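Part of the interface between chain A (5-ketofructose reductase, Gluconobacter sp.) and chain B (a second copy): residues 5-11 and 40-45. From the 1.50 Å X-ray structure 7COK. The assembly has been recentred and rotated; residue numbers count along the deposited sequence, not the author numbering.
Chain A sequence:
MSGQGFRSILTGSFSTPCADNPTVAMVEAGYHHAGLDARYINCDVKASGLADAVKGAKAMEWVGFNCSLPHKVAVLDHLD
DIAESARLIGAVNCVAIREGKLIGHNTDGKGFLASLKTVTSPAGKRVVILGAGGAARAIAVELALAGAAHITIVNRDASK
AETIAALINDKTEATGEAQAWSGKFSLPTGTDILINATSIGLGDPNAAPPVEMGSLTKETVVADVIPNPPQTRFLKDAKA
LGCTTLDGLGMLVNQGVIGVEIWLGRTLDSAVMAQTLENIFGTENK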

ATOM      1  N   GLY A   5      16.049  -2.571   1.982  1.00 25.00           N
ATOM      2  CA  GLY A   5      16.065  -1.699   0.771  1.00 21.56           C
ATOM      3  C   GLY A   5      14.714  -1.063   0.522  1.00 19.57           C
ATOM      4  O   GLY A   5      14.378  -0.064   1.146  1.00 20.66           O
ATOM      5  N   PHE A   6      13.932  -1.676  -0.366  1.00 16.54           N
ATOM      6  CA  PHE A   6      12.733  -1.052  -0.919  1.00 15.83           C
ATOM      7  C   PHE A   6      11.446  -1.731  -0.509  1.00 15.58           C
ATOM      8  O   PHE A   6      10.376  -1.387  -1.022  1.00 15.79           O
ATOM      9  CB  PHE A   6      12.854  -0.982  -2.434  1.00 17.67           C
ATOM     10  CG  PHE A   6      13.937  -0.063  -2.881  1.00 18.67           C
ATOM     11  CD1 PHE A   6      13.775   1.321  -2.794  1.00 19.86           C
ATOM     12  CD2 PHE A   6      15.140  -0.579  -3.358  1.00 20.53           C
ATOM     13  CE1 PHE A   6      14.797   2.184  -3.190  1.00 21.03           C
ATOM     14  CE2 PHE A   6      16.160   0.275  -3.754  1.00 21.28           C
ATOM     15  CZ  PHE A   6      15.991   1.656  -3.666  1.00 20.87           C
ATOM     16  N   ARG A   7      11.538  -2.666   0.431  1.00 14.77           N
ATOM     17  CA  ARG A   7      10.345  -3.285   0.970  1.00 14.15           C
ATOM     18  C   ARG A   7       9.946  -2.644   2.288  1.00 14.61           C
ATOM     19  O   ARG A   7      10.558  -2.929   3.327  1.00 16.14           O
ATOM     20  CB  ARG A   7      10.534  -4.777   1.146  1.00 14.30           C
ATOM     21  CG  ARG A   7       9.269  -5.428   1.645  1.00 15.21           C
ATOM     22  CD  ARG A   7       9.525  -6.840   2.098  1.00 15.21           C
ATOM     23  NE  ARG A   7       8.251  -7.449   2.458  1.00 15.53           N
ATOM     24  CZ  ARG A   7       8.074  -8.728   2.791  1.00 16.26           C
ATOM     25  NH1 ARG A   7       9.085  -9.586   2.808  1.00 16.17           N
ATOM     26  NH2 ARG A   7       6.847  -9.159   3.073  1.00 15.56           N
ATOM     27  N   SER A   8       8.939  -1.767   2.225  1.00 13.34           N
ATOM     28  CA  SER A   8       8.348  -1.168   3.434  1.00 13.14           C
ATOM     29  C   SER A   8       7.387  -2.134   4.106  1.00 12.58           C
ATOM     30  O   SER A   8       6.746  -2.935   3.435  1.00 12.93           O
ATOM     31  CB  SER A   8       7.586   0.109   3.079  1.00 12.86           C
ATOM     32  OG  SER A   8       8.377   1.009   2.315  1.00 14.24           O
ATOM     33  N   ILE A   9       7.268  -2.036   5.423  1.00 12.13           N
ATOM     34  CA  ILE A   9       6.257  -2.768   6.191  1.00 12.28           C
ATOM     35  C   ILE A   9       4.910  -2.181   5.764  1.00 11.60           C
ATOM     36  O   ILE A   9       4.768  -0.948   5.658  1.00 11.64           O
ATOM     37  CB  ILE A   9       6.467  -2.591   7.720  1.00 13.44           C
ATOM     38  CG1 ILE A   9       7.813  -3.186   8.196  1.00 14.30           C
ATOM     39  CG2 ILE A   9       5.258  -3.136   8.489  1.00 14.19           C
ATOM     40  CD1 ILE A   9       8.314  -2.710   9.552  1.00 15.70           C
ATOM     41  N   LEU A  10       3.929  -3.052   5.487  1.00 10.39           N
ATOM     42  CA  LEU A  10       2.638  -2.595   4.983  1.00 10.36           C
ATOM     43  C   LEU A  10       1.554  -2.803   6.015  1.00  9.69           C
ATOM     44  O   LEU A  10       1.441  -3.873   6.617  1.00 10.89           O
ATOM     45  CB  LEU A  10       2.266  -3.323   3.687  1.00  9.86           C
ATOM     46  CG  LEU A  10       3.274  -3.103   2.540  1.00 10.11           C
ATOM     47  CD1 LEU A  10       2.911  -3.987   1.359  1.00 11.66           C
ATOM     48  CD2 LEU A  10       3.341  -1.620   2.145  1.00 10.59           C
ATOM     49  N   THR A  11       0.787  -1.740   6.222  1.00  9.76           N
ATOM     50  CA  THR A  11      -0.413  -1.699   7.034  1.00  9.32           C
ATOM     51  C   THR A  11      -1.419  -0.867   6.229  1.00  9.06           C
ATOM     52  O   THR A  11      -1.059  -0.302   5.181  1.00  9.32           O
ATOM     53  CB  THR A  11      -0.154  -1.017   8.410  1.00  9.25           C
ATOM     54  OG1 THR A  11       0.271   0.348   8.227  1.00  9.71           O
ATOM     55  CG2 THR A  11       0.886  -1.765   9.230  1.00 10.13           C
TER
ATOM     56  N   TYR B  40       2.852   3.779  -5.075  1.00 11.36           N
ATOM     57  CA  TYR B  40       3.288   2.511  -5.644  1.00 12.30           C
ATOM     58  C   TYR B  40       3.689   1.605  -4.484  1.00 11.43           C
ATOM     59  O   TYR B  40       4.657   1.870  -3.766  1.00 11.79           O
ATOM     60  CB  TYR B  40       4.493   2.757  -6.539  1.00 12.00           C
ATOM     61  CG  TYR B  40       4.984   1.553  -7.332  1.00 12.89           C
ATOM     62  CD1 TYR B  40       5.796   0.577  -6.748  1.00 12.86           C
ATOM     63  CD2 TYR B  40       4.657   1.431  -8.690  1.00 13.11           C
ATOM     64  CE1 TYR B  40       6.251  -0.507  -7.507  1.00 13.59           C
ATOM     65  CE2 TYR B  40       5.104   0.357  -9.459  1.00 14.07           C
ATOM     66  CZ  TYR B  40       5.897  -0.599  -8.861  1.00 12.87           C
ATOM     67  OH  TYR B  40       6.315  -1.647  -9.640  1.00 15.57           O
ATOM     68  N   ILE B  41       2.940   0.526  -4.341  1.00 11.86           N
ATOM     69  CA  ILE B  41       3.115  -0.411  -3.229  1.00 12.33           C
ATOM     70  C   ILE B  41       3.949  -1.648  -3.629  1.00 11.85           C
ATOM     71  O   ILE B  41       3.486  -2.502  -4.398  1.00 11.82           O
ATOM     72  CB  ILE B  41       1.736  -0.851  -2.684  1.00 12.74           C
ATOM     73  CG1 ILE B  41       0.797   0.347  -2.445  1.00 13.45           C
ATOM     74  CG2 ILE B  41       1.933  -1.689  -1.428  1.00 12.06           C
ATOM     75  CD1 ILE B  41       1.382   1.508  -1.666  1.00 15.42           C
ATOM     76  N   ASN B  42       5.163  -1.739  -3.099  1.00 12.14           N
ATOM     77  CA  ASN B  42       6.075  -2.843  -3.420  1.00 12.09           C
ATOM     78  C   ASN B  42       5.828  -4.053  -2.488  1.00 12.57           C
ATOM     79  O   ASN B  42       6.217  -4.030  -1.329  1.00 13.50           O
ATOM     80  CB  ASN B  42       7.529  -2.338  -3.334  1.00 12.76           C
ATOM     81  CG  ASN B  42       8.540  -3.356  -3.853  1.00 13.45           C
ATOM     82  OD1 ASN B  42       8.226  -4.150  -4.721  1.00 14.62           O
ATOM     83  ND2 ASN B  42       9.768  -3.314  -3.327  1.00 14.16           N
ATOM     84  N   CYS B  43       5.150  -5.083  -2.995  1.00 12.41           N
ATOM     85  CA  CYS B  43       4.774  -6.229  -2.152  1.00 13.30           C
ATOM     86  C   CYS B  43       5.585  -7.478  -2.463  1.00 12.93           C
ATOM     87  O   CYS B  43       5.802  -7.826  -3.623  1.00 12.62           O
ATOM     88  CB  CYS B  43       3.308  -6.591  -2.359  1.00 13.54           C
ATOM     89  SG  CYS B  43       2.121  -5.243  -2.221  1.00 13.75           S
ATOM     90  N   ASP B  44       5.954  -8.191  -1.395  1.00 13.34           N
ATOM     91  CA  ASP B  44       6.587  -9.475  -1.531  1.00 14.82           C
ATOM     92  C   ASP B  44       5.498 -10.541  -1.581  1.00 15.01           C
ATOM     93  O   ASP B  44       4.882 -10.857  -0.561  1.00 16.34           O
ATOM     94  CB  ASP B  44       7.548  -9.731  -0.380  1.00 15.59           C
ATOM     95  CG  ASP B  44       8.607 -10.738  -0.738  1.00 16.84           C
ATOM     96  OD1 ASP B  44       8.259 -11.891  -1.024  1.00 17.03           O
ATOM     97  OD2 ASP B  44       9.792 -10.357  -0.788  1.00 19.63           O
ATOM     98  N   VAL B  45       5.253 -11.063  -2.784  1.00 13.73           N
ATOM     99  CA  VAL B  45       4.163 -11.989  -3.024  1.00 14.01           C
ATOM    100  C   VAL B  45       4.763 -13.303  -3.489  1.00 13.64           C
ATOM    101  O   VAL B  45       5.499 -13.335  -4.479  1.00 14.35           O
ATOM    102  CB  VAL B  45       3.150 -11.406  -4.045  1.00 13.39           C
ATOM    103  CG1 VAL B  45       2.062 -12.420  -4.362  1.00 13.53           C
ATOM    104  CG2 VAL B  45       2.476 -10.158  -3.487  1.00 13.32           C
TER
HETATM  105  O   HOH W   1       5.026  -7.365   1.288  1.00 12.14           O
HETATM  106  O   HOH W   2       6.497  -2.298   0.661  1.00 13.09           O

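The one direct hydrogen bond between the two stretches runs from the side chain of Asn B42 to the backbone of Phe A6. Asn B42 ND2 lies 3.1 Å from Phe A6 O, and with hydrogens placed the N-H...O angle is 175°, so the donor points almost straight at the carbonyl oxygen. The side chain is well placed for this: its CA-to-CB bond is directed toward chain A, and a t rotamer at chi1 (-171°) extends the amide across the gap. The acceptor is a main-chain atom, so the bond does not involve the aromatic ring of Phe A6. That ring leads away from chain B, and the nearest side-chain approach of this pair is the 4.0 Å from Phe A6 CB to Asn B42 ND2.

The charged pair is Arg A7 and Asp B44, and its geometry is that of charges brought near each other rather than of a bidentate bridge. Arg A7 NH1 is 3.7 Å from Asp B44 OD2, which is long for a salt bridge, and the oxygen lies well out of the guanidinium plane, so no N-H points at it. Asp B44 CB sits over one face of the guanidinium, 3.4 Å from Arg A7 CZ, and Asp B44 OD2 lies on the same side of the plane. Arg A7 reaches this position with chi1 to chi3 all t, a fully extended chain whose CA-to-CB bond points sideways but whose end comes nearer to chain B. Both Arg A7 NH2 and Asp B44 OD2 also have hydrogen bonds elsewhere in the structure.

Apolar contact centres on Leu A10, whose CA-to-CB bond points toward chain B. Its CD1 atom meets two side chains, lying 3.7 Å from Ile B41 CG2 and 3.9 Å from Cys B43 SG. Both distances are typical of van der Waals contact. The same methyl is 4.3 Å from the backbone atom Asn B42 O, so it rests against three successive residues of the strand. Cys B43 takes part although its CA-to-CB bond points away: with chi1 at -51° (m), SG still comes within reach of the leucine.

Two waters complete the polar contact. Water 2 donates to Ser A8 O at 2.9 Å and to Asn B42 O at 2.7 Å, linking two backbone carbonyls that could not hydrogen-bond to each other directly, since both are acceptors. Water 1 accepts from Asp B44 N at 3.0 Å and, through a weak bond, from Arg A7 NH2 at 3.1 Å, giving this pair a second link beside the charge interaction.

These interactions do not amount to a shared sheet. The axes of strands 9-11 and 40-44 come no closer than 8.6 Å and their directions differ by 112°, and no direct backbone-to-backbone hydrogen bond joins the stretches; the contacts run from side chain to side chain, from side chain to backbone and through water, with 315 Å² buried in total.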